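Local coordinates for protein P91 (Metagenome, PDB 4ZI5) that catalyses the promiscuous hydrolysis of phosphotriesters and has the alpha/beta-hydrolase fold of the dienelactone hydrolase family, at residues N209-F214 with G226-A231; V46-A51 with A75-D80; A101-R106 with G134-E139; H176-P181 with V204-N209. All blocks are in the same frame, centred on the assembly; numbering follows the deposited sequence. Where two conformers were deposited one is given.

Contact 1. Residues N209-F214 with G226-A231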
loop_
_atom_site.group_PDB
_atom_site.type_symbol
_atom_site.label_atom_id
_atom_site.label_comp_id
_atom_site.label_asym_id
_atom_site.label_seq_id
_atom_site.Cartn_x
_atom_site.Cartn_y
_atom_site.Cartn_z
ATOM N N ASN A 209 -1.557 -3.541 -12.929
ATOM C CA ASN A 209 -2.047 -4.665 -13.754
ATOM C C ASN A 209 -3.417 -5.180 -13.333
ATOM O O ASN A 209 -3.880 -6.186 -13.857
ATOM C CB ASN A 209 -1.040 -5.826 -13.786
ATOM C CG ASN A 209 0.342 -5.386 -14.194
ATOM O OD1 ASN A 209 1.304 -5.461 -13.412
ATOM N ND2 ASN A 209 0.442 -4.859 -15.391
ATOM N N ALA A 210 -4.077 -4.490 -12.418
ATOM C CA ALA A 210 -5.358 -4.894 -11.901
ATOM C C ALA A 210 -6.460 -3.954 -12.424
ATOM O O ALA A 210 -6.307 -2.737 -12.505
ATOM C CB ALA A 210 -5.320 -4.894 -10.366
ATOM N N VAL A 211 -7.606 -4.541 -12.709
ATOM C CA VAL A 211 -8.774 -3.811 -13.179
ATOM C C VAL A 211 -9.873 -3.965 -12.113
ATOM O O VAL A 211 -9.571 -4.183 -10.932
ATOM C CB VAL A 211 -9.202 -4.289 -14.599
ATOM C CG1 VAL A 211 -8.103 -3.989 -15.595
ATOM C CG2 VAL A 211 -9.562 -5.774 -14.602
ATOM N N HIS A 212 -11.142 -3.797 -12.491
ATOM C CA HIS A 212 -12.219 -3.884 -11.521
ATOM C C HIS A 212 -12.412 -5.335 -11.083
ATOM O O HIS A 212 -12.080 -6.289 -11.832
ATOM C CB HIS A 212 -13.521 -3.314 -12.111
ATOM C CG HIS A 212 -14.469 -2.773 -11.095
ATOM N ND1 HIS A 212 -14.294 -1.546 -10.495
ATOM C CD2 HIS A 212 -15.634 -3.266 -10.603
ATOM C CE1 HIS A 212 -15.308 -1.302 -9.682
ATOM N NE2 HIS A 212 -16.124 -2.337 -9.720
ATOM N N SER A 213 -12.992 -5.494 -9.896
ATOM C CA SER A 213 -13.301 -6.812 -9.332
ATOM C C SER A 213 -12.085 -7.732 -9.235
ATOM O O SER A 213 -12.203 -8.963 -9.316
ATOM C CB SER A 213 -14.430 -7.497 -10.132
ATOM O OG SER A 213 -15.621 -6.738 -10.057
ATOM N N PHE A 214 -10.910 -7.134 -8.995
ATOM C CA PHE A 214 -9.677 -7.908 -8.955
ATOM C C PHE A 214 -9.640 -8.965 -7.830
ATOM O O PHE A 214 -8.817 -9.867 -7.886
ATOM C CB PHE A 214 -8.433 -7.010 -8.909
ATOM C CG PHE A 214 -8.332 -6.122 -7.691
ATOM C CD1 PHE A 214 -7.914 -6.625 -6.461
ATOM C CD2 PHE A 214 -8.578 -4.744 -7.798
ATOM C CE1 PHE A 214 -7.798 -5.791 -5.350
ATOM C CE2 PHE A 214 -8.446 -3.899 -6.704
ATOM C CZ PHE A 214 -8.063 -4.424 -5.466
ATOM N N GLY A 226 -14.086 -4.789 -18.300
ATOM C CA GLY A 226 -13.351 -4.072 -17.235
ATOM C C GLY A 226 -13.206 -4.836 -15.925
ATOM O O GLY A 226 -12.570 -4.328 -14.994
ATOM N N LEU A 227 -13.776 -6.046 -15.853
ATOM C CA LEU A 227 -13.709 -6.895 -14.674
ATOM C C LEU A 227 -12.840 -8.122 -14.921
ATOM O O LEU A 227 -13.074 -8.875 -15.865
ATOM C CB LEU A 227 -15.099 -7.343 -14.231
ATOM C CG LEU A 227 -15.906 -6.343 -13.416
ATOM C CD1 LEU A 227 -16.224 -5.102 -14.221
ATOM C CD2 LEU A 227 -17.189 -7.028 -12.930
ATOM N N ALA A 228 -11.824 -8.314 -14.087
ATOM C CA ALA A 228 -10.961 -9.465 -14.174
ATOM C C ALA A 228 -10.295 -9.678 -12.810
ATOM O O ALA A 228 -10.057 -8.710 -12.075
ATOM C CB ALA A 228 -9.921 -9.298 -15.278
ATOM N N TYR A 229 -9.976 -10.945 -12.521
ATOM C CA TYR A 229 -9.297 -11.360 -11.315
ATOM C C TYR A 229 -7.831 -11.100 -11.404
ATOM O O TYR A 229 -7.231 -11.305 -12.478
ATOM C CB TYR A 229 -9.496 -12.862 -11.118
ATOM C CG TYR A 229 -8.895 -13.436 -9.854
ATOM C CD1 TYR A 229 -9.162 -12.874 -8.609
ATOM C CD2 TYR A 229 -8.027 -14.536 -9.900
ATOM C CE1 TYR A 229 -8.612 -13.410 -7.447
ATOM C CE2 TYR A 229 -7.484 -15.074 -8.737
ATOM C CZ TYR A 229 -7.764 -14.509 -7.515
ATOM O OH TYR A 229 -7.202 -15.051 -6.366
ATOM N N ASP A 230 -7.226 -10.693 -10.292
ATOM C CA ASP A 230 -5.769 -10.669 -10.204
ATOM C C ASP A 230 -5.371 -11.096 -8.807
ATOM O O ASP A 230 -5.567 -10.340 -7.845
ATOM C CB ASP A 230 -5.150 -9.301 -10.543
ATOM C CG ASP A 230 -3.656 -9.385 -10.619
ATOM O OD1 ASP A 230 -3.156 -10.109 -11.503
ATOM O OD2 ASP A 230 -2.963 -8.833 -9.758
ATOM N N ALA A 231 -4.849 -12.316 -8.705
ATOM C CA ALA A 231 -4.510 -12.936 -7.423
ATOM C C ALA A 231 -3.455 -12.142 -6.674
ATOM O O ALA A 231 -3.495 -12.061 -5.431
ATOM C CB ALA A 231 -4.036 -14.345 -7.651
HETATM O O HOH W 1 -7.653 -7.407 -12.323
#
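His212 and Leu227 form a single backbone bridge within one long connection, the loop between strand 202-207 and helix 231-248. Neither segment is regular strand, yet three main-chain bonds join them. His212 N donates to Gly226 O (2.9 Å). Ala228 N in turn donates to His212 O (3.0 Å), which also takes a CA-H contact from Leu227. Further on, Asp230 N donates to Phe214 O (3.0 Å). A water adds a fourth link, accepting from Val211 N and donating to Ala228 O. Leu227 lies alongside His212, pointing the same way. Leu227 CD1 is 3.9 Å from His212 CB and 4.1 Å from His212 CD2 on the ring. Leu227 CD2 is 3.3 Å from Ser213 OG. Val211 CG2, set between its own backbone N and carbonyl carbon, packs on Ala228 CB at 3.6 Å. An alanine in place of Leu227 would probably open a gap beside His212 and Ser213 and leave the imidazole with less to brace it. Outside the segments, His212 ND1 is hydrogen-bonded to Asp180, its side chain touches Cys131, and Ser213 OG bonds to Glu50. This is consistent with the Cys-His-Asp triad of the dienelactone hydrolase family. The main-chain bonds thus grip His212 at both N and O, while Asp180 restrains the turn of its ring.

Contact 2. Residues V46-A51 with A75-D80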
loop_
_atom_site.group_PDB
_atom_site.type_symbol
_atom_site.label_atom_id
_atom_site.label_comp_id
_atom_site.label_asym_id
_atom_site.label_seq_id
_atom_site.Cartn_x
_atom_site.Cartn_y
_atom_site.Cartn_z
ATOM N N VAL A 46 -18.023 -5.056 9.247
ATOM C CA VAL A 46 -19.091 -5.218 8.263
ATOM C C VAL A 46 -18.480 -5.429 6.900
ATOM O O VAL A 46 -17.569 -4.694 6.526
ATOM C CB VAL A 46 -19.980 -3.961 8.143
ATOM C CG1 VAL A 46 -21.148 -4.252 7.210
ATOM C CG2 VAL A 46 -20.501 -3.541 9.499
ATOM N N VAL A 47 -18.984 -6.412 6.156
ATOM C CA VAL A 47 -18.483 -6.713 4.824
ATOM C C VAL A 47 -19.581 -6.341 3.856
ATOM O O VAL A 47 -20.625 -6.990 3.862
ATOM C CB VAL A 47 -18.124 -8.188 4.649
ATOM C CG1 VAL A 47 -17.626 -8.462 3.225
ATOM C CG2 VAL A 47 -17.095 -8.631 5.709
ATOM N N PHE A 48 -19.357 -5.303 3.047
ATOM C CA PHE A 48 -20.312 -4.886 2.036
ATOM C C PHE A 48 -20.015 -5.557 0.689
ATOM O O PHE A 48 -18.925 -5.401 0.146
ATOM C CB PHE A 48 -20.351 -3.367 1.891
ATOM C CG PHE A 48 -20.949 -2.657 3.081
ATOM C CD1 PHE A 48 -22.299 -2.768 3.368
ATOM C CD2 PHE A 48 -20.154 -1.931 3.964
ATOM C CE1 PHE A 48 -22.856 -2.157 4.493
ATOM C CE2 PHE A 48 -20.710 -1.300 5.067
ATOM C CZ PHE A 48 -22.076 -1.433 5.333
ATOM N N PRO A 49 -20.979 -6.322 0.148
ATOM C CA PRO A 49 -20.700 -7.024 -1.101
ATOM C C PRO A 49 -20.691 -6.153 -2.344
ATOM O O PRO A 49 -20.981 -4.960 -2.296
ATOM C CB PRO A 49 -21.829 -8.067 -1.212
ATOM C CG PRO A 49 -22.666 -7.914 -0.005
ATOM C CD PRO A 49 -22.296 -6.690 0.720
ATOM N N GLU A 50 -20.342 -6.784 -3.463
ATOM C CA GLU A 50 -20.506 -6.150 -4.755
ATOM C C GLU A 50 -21.982 -5.921 -5.037
ATOM O O GLU A 50 -22.879 -6.419 -4.294
ATOM C CB GLU A 50 -19.885 -7.022 -5.847
ATOM C CG GLU A 50 -18.379 -7.179 -5.732
ATOM C CD GLU A 50 -17.759 -7.653 -7.024
ATOM O OE1 GLU A 50 -18.199 -8.698 -7.521
ATOM O OE2 GLU A 50 -16.862 -6.976 -7.568
ATOM N N ALA A 51 -22.234 -5.154 -6.095
ATOM C CA ALA A 51 -23.592 -4.800 -6.530
ATOM C C ALA A 51 -24.533 -5.980 -6.726
ATOM O O ALA A 51 -25.746 -5.843 -6.518
ATOM C CB ALA A 51 -23.528 -3.969 -7.811
ATOM N N ALA A 75 -23.079 -8.192 4.860
ATOM C CA ALA A 75 -24.268 -7.370 4.842
ATOM C C ALA A 75 -25.202 -7.726 3.676
ATOM O O ALA A 75 -24.752 -8.141 2.610
ATOM C CB ALA A 75 -23.889 -5.906 4.770
ATOM N N ASP A 76 -26.498 -7.557 3.911
ATOM C CA ASP A 76 -27.513 -7.628 2.867
ATOM C C ASP A 76 -27.988 -6.209 2.585
ATOM O O ASP A 76 -28.845 -5.682 3.330
ATOM C CB ASP A 76 -28.662 -8.511 3.336
ATOM C CG ASP A 76 -29.840 -8.559 2.341
ATOM O OD1 ASP A 76 -29.669 -8.126 1.180
ATOM O OD2 ASP A 76 -30.961 -8.960 2.754
ATOM N N MET A 77 -27.463 -5.578 1.534
ATOM C CA MET A 77 -27.920 -4.219 1.172
ATOM C C MET A 77 -29.279 -4.216 0.480
ATOM O O MET A 77 -30.099 -3.346 0.748
ATOM C CB MET A 77 -26.911 -3.469 0.298
ATOM C CG MET A 77 -25.659 -3.065 1.027
ATOM S SD MET A 77 -25.896 -1.803 2.275
ATOM C CE MET A 77 -26.084 -0.351 1.246
ATOM N N HIS A 78 -29.515 -5.196 -0.393
ATOM C CA HIS A 78 -30.706 -5.208 -1.221
ATOM C C HIS A 78 -31.971 -5.571 -0.476
ATOM O O HIS A 78 -33.047 -5.081 -0.828
ATOM C CB HIS A 78 -30.500 -6.131 -2.414
ATOM C CG HIS A 78 -29.334 -5.750 -3.264
ATOM N ND1 HIS A 78 -28.907 -4.445 -3.407
ATOM C CD2 HIS A 78 -28.512 -6.498 -4.025
ATOM C CE1 HIS A 78 -27.861 -4.414 -4.207
ATOM N NE2 HIS A 78 -27.605 -5.645 -4.602
ATOM N N GLY A 79 -31.867 -6.377 0.573
ATOM C CA GLY A 79 -33.049 -6.864 1.293
ATOM C C GLY A 79 -33.474 -8.218 0.780
ATOM O O GLY A 79 -33.249 -8.538 -0.393
ATOM N N ASP A 80 -34.052 -9.020 1.673
ATOM C CA ASP A 80 -34.450 -10.408 1.398
ATOM C C ASP A 80 -33.312 -11.288 0.838
ATOM O O ASP A 80 -33.555 -12.250 0.102
ATOM C CB ASP A 80 -35.671 -10.425 0.442
ATOM C CG ASP A 80 -36.713 -9.364 0.807
ATOM O OD1 ASP A 80 -36.765 -8.946 1.990
ATOM O OD2 ASP A 80 -37.475 -8.931 -0.089
#
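Ala75 N donates to Val47 O in a nearly straight bond (2.9 Å, 177°), where the parallel pair of strands 42-48 and 71-74 ends and the touching parts run 32° apart. With helix 56-67 between them, these neighbouring strands form a beta-alpha-beta unit. Ala75 CB points into the contact and meets Phe48 CD1 at 3.8 Å. Phe48 has CG anti to its carbonyl carbon (chi1 -69°), which brings the CD1-CE1 side of the ring toward Met77. The chain of Met77, bent at chi2 and chi3, sets its SD 3.8 Å from Phe48 CE1. This is a Met-aromatic contact of oblique type, with the sulfur well off the ring normal. Pro49 closes the other part of the contact, with CG 3.4 Å from Ala75 O. Beyond it, His78 NE2 donates to Ala51 O at 2.7 Å, and the acceptor lies close to the plane of the imidazole. His78 ND1 is bonded to Tyr96 OH, so both ring nitrogens are engaged and the ring is held against rotation. Asp76 OD1 accepts from Gly79 N, an Asx motif that shapes the turn carrying His78. Glu50, in the same loop as Ala51, bonds Ser213 near the probable active site. The contact is mostly apolar, and buried Ala75 O has no hydrogen-bonding partner in the model. Its polar chemistry rests on two directed bonds: one joins the end of strand 42-48 to the loop after strand 71-74, the other joins the two loops at Ala51 and His78.

Contact 3. Residues A101-R106 with G134-E139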
loop_
_atom_site.group_PDB
_atom_site.type_symbol
_atom_site.label_atom_id
_atom_site.label_comp_id
_atom_site.label_asym_id
_atom_site.label_seq_id
_atom_site.Cartn_x
_atom_site.Cartn_y
_atom_site.Cartn_z
ATOM N N ALA A 101 -28.787 9.466 0.843
ATOM C CA ALA A 101 -29.292 9.352 2.202
ATOM C C ALA A 101 -29.890 7.960 2.478
ATOM O O ALA A 101 -29.660 7.368 3.542
ATOM C CB ALA A 101 -30.304 10.480 2.510
ATOM N N HIS A 102 -30.663 7.451 1.538
ATOM C CA HIS A 102 -31.239 6.102 1.629
ATOM C C HIS A 102 -30.144 5.028 1.632
ATOM O O HIS A 102 -30.169 4.077 2.419
ATOM C CB HIS A 102 -32.214 5.889 0.463
ATOM C CG HIS A 102 -32.390 4.471 0.051
ATOM N ND1 HIS A 102 -33.216 3.602 0.726
ATOM C CD2 HIS A 102 -31.858 3.774 -0.978
ATOM C CE1 HIS A 102 -33.178 2.424 0.131
ATOM N NE2 HIS A 102 -32.359 2.499 -0.904
ATOM N N TRP A 103 -29.186 5.199 0.741
ATOM C CA TRP A 103 -28.014 4.316 0.659
ATOM C C TRP A 103 -27.275 4.243 1.998
ATOM O O TRP A 103 -26.982 3.160 2.510
ATOM C CB TRP A 103 -27.133 4.845 -0.454
ATOM C CG TRP A 103 -25.882 4.058 -0.800
ATOM C CD1 TRP A 103 -25.468 2.856 -0.306
ATOM C CD2 TRP A 103 -24.925 4.450 -1.768
ATOM N NE1 TRP A 103 -24.268 2.487 -0.899
ATOM C CE2 TRP A 103 -23.915 3.457 -1.797
ATOM C CE3 TRP A 103 -24.792 5.582 -2.593
ATOM C CZ2 TRP A 103 -22.813 3.538 -2.652
ATOM C CZ3 TRP A 103 -23.693 5.661 -3.437
ATOM C CH2 TRP A 103 -22.718 4.652 -3.456
ATOM N N ARG A 104 -27.064 5.407 2.592
ATOM C CA ARG A 104 -26.418 5.514 3.895
ATOM C C ARG A 104 -27.200 4.872 5.031
ATOM O O ARG A 104 -26.611 4.203 5.868
ATOM C CB ARG A 104 -26.079 6.968 4.203
ATOM C CG ARG A 104 -24.961 7.480 3.307
ATOM C CD ARG A 104 -24.845 9.013 3.254
ATOM N NE ARG A 104 -23.815 9.469 2.303
ATOM C CZ ARG A 104 -23.150 10.636 2.360
ATOM N NH1 ARG A 104 -23.381 11.523 3.338
ATOM N NH2 ARG A 104 -22.230 10.930 1.433
ATOM N N ARG A 105 -28.521 5.013 5.025
ATOM C CA ARG A 105 -29.347 4.373 6.045
ATOM C C ARG A 105 -29.281 2.868 5.933
ATOM O O ARG A 105 -29.234 2.181 6.941
ATOM C CB ARG A 105 -30.825 4.790 5.950
ATOM C CG ARG A 105 -31.129 6.204 6.375
ATOM C CD ARG A 105 -32.643 6.381 6.551
ATOM N NE ARG A 105 -33.388 6.267 5.291
ATOM C CZ ARG A 105 -33.527 7.243 4.389
ATOM N NH1 ARG A 105 -32.931 8.418 4.546
ATOM N NH2 ARG A 105 -34.238 7.025 3.290
ATOM N N ARG A 106 -29.273 2.361 4.709
ATOM C CA ARG A 106 -29.184 0.940 4.464
ATOM C C ARG A 106 -27.854 0.365 4.951
ATOM O O ARG A 106 -27.814 -0.727 5.549
ATOM C CB ARG A 106 -29.433 0.638 2.977
ATOM C CG ARG A 106 -29.608 -0.835 2.621
ATOM C CD ARG A 106 -30.802 -1.486 3.267
ATOM N NE ARG A 106 -32.043 -0.806 2.904
ATOM C CZ ARG A 106 -32.719 -0.964 1.757
ATOM N NH1 ARG A 106 -32.290 -1.761 0.795
ATOM N NH2 ARG A 106 -33.849 -0.277 1.573
ATOM N N GLY A 134 -17.452 -1.140 -1.638
ATOM C CA GLY A 134 -16.424 -0.171 -1.331
ATOM C C GLY A 134 -16.955 1.243 -1.303
ATOM O O GLY A 134 -16.695 2.007 -0.359
ATOM N N ALA A 135 -17.713 1.610 -2.333
ATOM C CA ALA A 135 -18.383 2.914 -2.352
ATOM C C ALA A 135 -19.289 3.097 -1.130
ATOM O O ALA A 135 -19.315 4.178 -0.540
ATOM C CB ALA A 135 -19.165 3.097 -3.647
ATOM N N THR A 136 -19.963 2.011 -0.723
ATOM C CA THR A 136 -20.836 2.007 0.435
ATOM C C THR A 136 -20.063 2.340 1.720
ATOM O O THR A 136 -20.572 3.074 2.587
ATOM C CB THR A 136 -21.570 0.640 0.603
ATOM O OG1 THR A 136 -22.350 0.331 -0.570
ATOM C CG2 THR A 136 -22.504 0.672 1.768
ATOM N N CYS A 137 -18.874 1.761 1.877
ATOM C CA CYS A 137 -18.024 2.026 3.068
ATOM C C CYS A 137 -17.722 3.506 3.187
ATOM O O CYS A 137 -17.828 4.067 4.268
ATOM C CB CYS A 137 -16.702 1.274 2.990
ATOM S SG CYS A 137 -16.799 -0.502 3.251
ATOM N N LEU A 138 -17.416 4.134 2.056
ATOM C CA LEU A 138 -17.086 5.559 2.051
ATOM C C LEU A 138 -18.314 6.427 2.352
ATOM O O LEU A 138 -18.211 7.381 3.135
ATOM C CB LEU A 138 -16.422 5.948 0.736
ATOM C CG LEU A 138 -15.969 7.402 0.651
ATOM C CD1 LEU A 138 -15.050 7.781 1.787
ATOM C CD2 LEU A 138 -15.273 7.642 -0.694
ATOM N N GLU A 139 -19.467 6.078 1.777
ATOM C CA GLU A 139 -20.734 6.748 2.130
ATOM C C GLU A 139 -21.015 6.661 3.625
ATOM O O GLU A 139 -21.332 7.668 4.280
ATOM C CB GLU A 139 -21.922 6.169 1.327
ATOM C CG GLU A 139 -21.844 6.409 -0.178
ATOM C CD GLU A 139 -21.728 7.869 -0.488
ATOM O OE1 GLU A 139 -22.723 8.568 -0.246
ATOM O OE2 GLU A 139 -20.645 8.331 -0.965
#
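Trp103 and Arg104 of helix 100-115 pack against helix 132-142, the helix that follows a probable nucleophile elbow at Cys131. The short axes cross at -95° and approach to 9.5 Å. Trp103 has CG anti to its backbone N (chi1 -177°), which extends the indole across the gap. Its NE1 donates to Thr136 OG1 (2.9 Å), which lies in the ring plane; that hydroxyl is also bonded to Phe132 O. Glu139 CG sits over one face of the indole, a CH-pi contact 3.6 Å from the centroid of the six-membered ring. Ala135 CB meets the ring edge, 3.8 Å from CZ2 of Trp103. Arg104 grips the glutamate side-on. Its NE and NH2 both reach Glu139 OE1, each at 2.9 Å, from the same face of the carboxylate. Arg104 also pairs with Asp164, and Glu139 OE2 with Arg100 and Arg142, so the charges form a network. An alanine in place of Trp103 would probably leave Thr136 OG1 without this donor and open a gap under the methylene of Glu139. The arrangement, two helices crossing at nearly a right angle, one of them the helix after the probable elbow, belongs to the helical layer of an alpha/beta-hydrolase fold.

Contact 4. Residues H176-P181 with V204-N209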
loop_
_atom_site.group_PDB
_atom_site.type_symbol
_atom_site.label_atom_id
_atom_site.label_comp_id
_atom_site.label_asym_id
_atom_site.label_seq_id
_atom_site.Cartn_x
_atom_site.Cartn_y
_atom_site.Cartn_z
ATOM N N HIS A 176 -6.966 0.096 -4.986
ATOM C CA HIS A 176 -7.455 0.470 -6.306
ATOM C C HIS A 176 -6.698 -0.297 -7.380
ATOM O O HIS A 176 -5.464 -0.337 -7.366
ATOM C CB HIS A 176 -7.263 1.967 -6.493
ATOM C CG HIS A 176 -7.768 2.484 -7.789
ATOM N ND1 HIS A 176 -9.098 2.444 -8.133
ATOM C CD2 HIS A 176 -7.132 3.089 -8.819
ATOM C CE1 HIS A 176 -9.256 2.970 -9.332
ATOM N NE2 HIS A 176 -8.080 3.378 -9.771
ATOM N N GLY A 177 -7.432 -0.889 -8.316
ATOM C CA GLY A 177 -6.818 -1.486 -9.497
ATOM C C GLY A 177 -6.360 -0.366 -10.435
ATOM O O GLY A 177 -7.199 0.424 -10.921
ATOM N N ALA A 178 -5.051 -0.291 -10.683
ATOM C CA ALA A 178 -4.472 0.860 -11.373
ATOM C C ALA A 178 -4.953 1.018 -12.802
ATOM O O ALA A 178 -4.865 2.115 -13.342
ATOM C CB ALA A 178 -2.972 0.794 -11.368
ATOM N N ASP A 179 -5.423 -0.072 -13.410
ATOM C CA ASP A 179 -5.941 -0.035 -14.786
ATOM C C ASP A 179 -7.464 -0.149 -14.864
ATOM O O ASP A 179 -8.006 -0.363 -15.940
ATOM C CB ASP A 179 -5.302 -1.165 -15.590
ATOM C CG ASP A 179 -3.775 -1.048 -15.660
ATOM O OD1 ASP A 179 -3.218 0.034 -15.467
ATOM O OD2 ASP A 179 -3.143 -2.053 -15.932
ATOM N N ASP A 180 -8.156 0.003 -13.735
ATOM C CA ASP A 180 -9.603 -0.155 -13.662
ATOM C C ASP A 180 -10.271 0.942 -14.523
ATOM O O ASP A 180 -10.156 2.121 -14.211
ATOM C CB ASP A 180 -10.040 -0.051 -12.176
ATOM C CG ASP A 180 -11.524 -0.230 -11.954
ATOM O OD1 ASP A 180 -12.312 -0.235 -12.921
ATOM O OD2 ASP A 180 -11.925 -0.355 -10.764
ATOM N N PRO A 181 -10.975 0.544 -15.601
ATOM C CA PRO A 181 -11.565 1.542 -16.494
ATOM C C PRO A 181 -12.883 2.123 -15.987
ATOM O O PRO A 181 -13.408 3.033 -16.610
ATOM C CB PRO A 181 -11.836 0.744 -17.767
ATOM C CG PRO A 181 -12.177 -0.637 -17.267
ATOM C CD PRO A 181 -11.305 -0.833 -16.025
ATOM N N VAL A 204 -3.927 5.365 -0.148
ATOM C CA VAL A 204 -4.429 4.766 -1.396
ATOM C C VAL A 204 -3.332 3.898 -1.969
ATOM O O VAL A 204 -2.227 4.379 -2.214
ATOM C CB VAL A 204 -4.855 5.823 -2.452
ATOM C CG1 VAL A 204 -5.162 5.181 -3.789
ATOM C CG2 VAL A 204 -6.057 6.629 -1.952
ATOM N N LEU A 205 -3.660 2.621 -2.208
ATOM C CA LEU A 205 -2.738 1.654 -2.750
ATOM C C LEU A 205 -3.203 1.345 -4.162
ATOM O O LEU A 205 -4.252 0.706 -4.366
ATOM C CB LEU A 205 -2.731 0.351 -1.923
ATOM C CG LEU A 205 -1.846 -0.811 -2.394
ATOM C CD1 LEU A 205 -0.368 -0.416 -2.384
ATOM C CD2 LEU A 205 -2.082 -1.973 -1.454
ATOM N N TYR A 206 -2.406 1.818 -5.115
ATOM C CA TYR A 206 -2.552 1.504 -6.525
ATOM C C TYR A 206 -1.886 0.166 -6.802
ATOM O O TYR A 206 -0.656 0.015 -6.615
ATOM C CB TYR A 206 -1.856 2.558 -7.394
ATOM C CG TYR A 206 -2.617 3.836 -7.544
ATOM C CD1 TYR A 206 -2.589 4.787 -6.530
ATOM C CD2 TYR A 206 -3.302 4.148 -8.726
ATOM C CE1 TYR A 206 -3.255 5.988 -6.666
ATOM C CE2 TYR A 206 -3.991 5.361 -8.862
ATOM C CZ TYR A 206 -3.972 6.257 -7.815
ATOM O OH TYR A 206 -4.585 7.477 -7.889
ATOM N N LEU A 207 -2.670 -0.757 -7.336
ATOM C CA LEU A 207 -2.201 -2.085 -7.663
ATOM C C LEU A 207 -2.045 -2.239 -9.158
ATOM O O LEU A 207 -3.007 -2.284 -9.902
ATOM C CB LEU A 207 -3.155 -3.103 -7.098
ATOM C CG LEU A 207 -3.136 -3.052 -5.558
ATOM C CD1 LEU A 207 -4.470 -3.504 -5.013
ATOM C CD2 LEU A 207 -1.974 -3.805 -4.929
ATOM N N GLY A 208 -0.799 -2.293 -9.620
ATOM C CA GLY A 208 -0.550 -2.405 -11.053
ATOM C C GLY A 208 -1.152 -3.651 -11.670
ATOM O O GLY A 208 -1.270 -4.680 -11.026
ATOM N N ASN A 209 -1.557 -3.541 -12.929
ATOM C CA ASN A 209 -2.047 -4.665 -13.754
ATOM C C ASN A 209 -3.417 -5.180 -13.333
ATOM O O ASN A 209 -3.880 -6.186 -13.857
ATOM C CB ASN A 209 -1.040 -5.826 -13.786
ATOM C CG ASN A 209 0.342 -5.386 -14.194
ATOM O OD1 ASN A 209 1.304 -5.461 -13.412
ATOM N ND2 ASN A 209 0.442 -4.859 -15.391
HETATM O O HOH W 2 -0.559 -1.578 -14.881
#
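His176 and Tyr206 are paired residues on adjacent parallel strands, and their side chains lie side by side, pointing the same way. His176 has CG anti to its backbone N (chi1 -178°), while Tyr206 has CG anti to its carbonyl carbon (chi1 -78°). The two rings consequently meet in an offset edge-to-face pair, with planes at 85°. The edge of the imidazole is turned to the phenol face, and His176 CD2 is 3.9 Å from Tyr206 CE2. Ala178 CB reaches the edge of the same phenol, at CD2. Leu207 points to the other face of the sheet, where Phe214 and helix 231-248 cover it. Three main-chain bonds fix the register: His176 N to Leu205 O, Leu207 N to His176 O and Ala178 N to Leu207 O. Then a type I turn, Gly177 to Asp180, bends the chain. A water bridges Asp179 OD2 and Asn209 N, and Asp179 OD1 forms a salt bridge to Arg196 of the second subunit. The strands belong to the beta-alpha-beta unit of strand 171-177, helix 185-198 and strand 202-207. Met188 and Met192 of that helix cover the His176 and Tyr206 face, and strand 202-207 pairs antiparallel with a strand of the second subunit.

In the fold
Along the chain, contact 2 closes first, then contact 3, contact 4 and contact 1. Contacts 2 and 4 reach the same mixed sheet on opposite sides of the chain's centre, their own centres about 24 Å apart. Contact 3 lies beside contact 2, centres about 11 Å apart, and joins two helices; Met77 and Phe48 pack on its side chains. Contact 1 adjoins contact 4, centres about 9 Å apart; they share Asn209, and Phe214 packs on Gly177. Contact 1 also touches contact 2, although their centres are about 21 Å apart. The loops of contacts 1, 2 and 4 thus converge around the probable active site, while the sheet continues into the second subunit at contact 4.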